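Local atomic coordinates of putative Ribokinase II (Escherichia coli O6, PDB entry 3IQ0), a protein that probably phosphorylates ribose or a related sugar with magnesium-bound ATP, as a carbohydrate kinase of the pfkB (ribokinase) family. Residues B[7-12]-B[148-153]. Numbering follows the deposited sequence.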
loop_
_atom_site.group_PDB
_atom_site.type_symbol
_atom_site.label_atom_id
_atom_site.label_comp_id
_atom_site.label_asym_id
_atom_site.label_seq_id
_atom_site.Cartn_x
_atom_site.Cartn_y
_atom_site.Cartn_z
ATOM N N PHE B 7 6.646 1.449 -27.311
ATOM C CA PHE B 7 5.699 1.319 -26.214
ATOM C C PHE B 7 6.122 0.231 -25.244
ATOM O O PHE B 7 6.889 -0.667 -25.594
ATOM C CB PHE B 7 4.308 0.960 -26.748
ATOM C CG PHE B 7 3.388 2.132 -26.906
ATOM C CD1 PHE B 7 2.512 2.486 -25.881
ATOM C CD2 PHE B 7 3.387 2.879 -28.078
ATOM C CE1 PHE B 7 1.649 3.568 -26.030
ATOM C CE2 PHE B 7 2.529 3.959 -28.232
ATOM C CZ PHE B 7 1.658 4.305 -27.210
ATOM N N THR B 8 5.638 0.341 -24.013
ATOM C CA THR B 8 5.886 -0.680 -23.016
ATOM C C THR B 8 4.588 -0.813 -22.247
ATOM O O THR B 8 3.647 -0.053 -22.460
ATOM C CB THR B 8 7.036 -0.341 -22.044
ATOM O OG1 THR B 8 7.366 -1.520 -21.300
ATOM C CG2 THR B 8 6.637 0.749 -21.075
ATOM N N ILE B 9 4.541 -1.775 -21.341
ATOM C CA ILE B 9 3.336 -2.019 -20.577
ATOM C C ILE B 9 3.737 -2.576 -19.224
ATOM O O ILE B 9 4.791 -3.193 -19.093
ATOM C CB ILE B 9 2.463 -3.046 -21.335
ATOM C CG1 ILE B 9 1.124 -3.258 -20.632
ATOM C CG2 ILE B 9 3.218 -4.364 -21.455
ATOM C CD1 ILE B 9 0.128 -4.011 -21.502
ATOM N N GLY B 10 2.913 -2.360 -18.208
ATOM C CA GLY B 10 3.269 -2.911 -16.916
ATOM C C GLY B 10 2.923 -2.092 -15.697
ATOM O O GLY B 10 2.014 -1.263 -15.710
ATOM N N GLU B 11 3.681 -2.326 -14.638
ATOM C CA GLU B 11 3.453 -1.660 -13.373
ATOM C C GLU B 11 4.122 -0.304 -13.224
ATOM O O GLU B 11 5.264 -0.103 -13.637
ATOM C CB GLU B 11 3.906 -2.570 -12.225
ATOM C CG GLU B 11 5.417 -2.840 -12.170
ATOM C CD GLU B 11 5.890 -3.912 -13.145
ATOM O OE1 GLU B 11 5.109 -4.307 -14.036
ATOM O OE2 GLU B 11 7.052 -4.356 -13.019
ATOM N N ILE B 12 3.378 0.623 -12.635
ATOM C CA ILE B 12 3.856 1.961 -12.336
ATOM C C ILE B 12 3.568 2.092 -10.844
ATOM O O ILE B 12 2.440 1.867 -10.403
ATOM C CB ILE B 12 3.070 3.044 -13.086
ATOM C CG1 ILE B 12 3.470 3.061 -14.561
ATOM C CG2 ILE B 12 3.327 4.403 -12.464
ATOM C CD1 ILE B 12 2.703 4.086 -15.367
ATOM N N ASP B 148 -2.734 -11.530 -20.138
ATOM C CA ASP B 148 -3.750 -11.303 -21.157
ATOM C C ASP B 148 -3.561 -9.938 -21.806
ATOM O O ASP B 148 -3.564 -9.821 -23.032
ATOM C CB ASP B 148 -5.149 -11.404 -20.542
ATOM C CG ASP B 148 -5.589 -12.841 -20.322
ATOM O OD1 ASP B 148 -4.748 -13.754 -20.467
ATOM O OD2 ASP B 148 -6.778 -13.055 -20.002
ATOM N N ALA B 149 -3.397 -8.911 -20.979
ATOM C CA ALA B 149 -3.193 -7.556 -21.476
ATOM C C ALA B 149 -1.971 -7.543 -22.386
ATOM O O ALA B 149 -1.996 -6.959 -23.469
ATOM C CB ALA B 149 -2.989 -6.595 -20.308
ATOM N N VAL B 150 -0.905 -8.203 -21.944
ATOM C CA VAL B 150 0.322 -8.269 -22.721
ATOM C C VAL B 150 0.156 -9.081 -24.007
ATOM O O VAL B 150 0.650 -8.686 -25.060
ATOM C CB VAL B 150 1.467 -8.866 -21.881
ATOM C CG1 VAL B 150 2.690 -9.087 -22.746
ATOM C CG2 VAL B 150 1.803 -7.925 -20.737
ATOM N N LYS B 151 -0.539 -10.211 -23.930
ATOM C CA LYS B 151 -0.753 -11.034 -25.120
ATOM C C LYS B 151 -1.513 -10.259 -26.198
ATOM O O LYS B 151 -1.172 -10.331 -27.376
ATOM C CB LYS B 151 -1.514 -12.315 -24.761
ATOM C CG LYS B 151 -0.680 -13.332 -23.995
ATOM C CD LYS B 151 -1.423 -14.646 -23.783
ATOM C CE LYS B 151 -0.515 -15.685 -23.138
ATOM N NZ LYS B 151 -1.178 -17.015 -22.957
ATOM N N LYS B 152 -2.536 -9.513 -25.785
ATOM C CA LYS B 152 -3.340 -8.722 -26.712
ATOM C C LYS B 152 -2.482 -7.653 -27.387
ATOM O O LYS B 152 -2.471 -7.532 -28.611
ATOM C CB LYS B 152 -4.496 -8.052 -25.964
ATOM C CG LYS B 152 -5.358 -7.141 -26.827
ATOM C CD LYS B 152 -6.434 -6.436 -26.006
ATOM C CE LYS B 152 -7.127 -5.340 -26.817
ATOM N NZ LYS B 152 -8.204 -4.619 -26.066
ATOM N N ALA B 153 -1.768 -6.880 -26.575
ATOM C CA ALA B 153 -0.903 -5.821 -27.081
ATOM C C ALA B 153 0.115 -6.395 -28.061
ATOM O O ALA B 153 0.359 -5.821 -29.118
ATOM C CB ALA B 153 -0.189 -5.135 -25.915
#
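Ile9 reaches from strand 5-9 to Ala149 and Val150 of helix 144-159, a strand-to-helix packing inside the alpha/beta fold of ribokinase-like kinases, where helices cover a largely parallel central sheet. The backbones stay well apart, 7.3 Å between Ile9 CA and Val150 CA, and Ile9 bridges most of the gap, met by a methyl of Val150. Its CB points at the helix and the side chain splits there. The CG2 branch meets one methyl of Val150, with Ile9 CG2 3.9 Å from Val150 CG2. The other branch extends fully: CG1, anti to the backbone N (chi1 -175°), makes no close approach to 148-153 itself but serves as the link from which a second near-trans torsion (chi2 167°) carries CD1 on to Ala149. There Ile9 CD1 lies 4.2 Å from Ala149 CB. The two branches thus land on successive helix residues, and the side-chain contacts are apolar. The CB of Val150 is not aimed at strand 5-9, yet its CG2 still meets Ile9. Phe134 and Ile136 of strand 131-137, the neighbour of strand 5-9 in the sheet, help fill this interface: Phe134 touches Ile9 and Ala153, Ile136 touches Val150. Leu118 also packs on Ile9. Ile9 CD1 also comes within 4.1 Å of Ala149 O, the carbonyl that accepts the helical bond from Ala153 N at 3.1 Å.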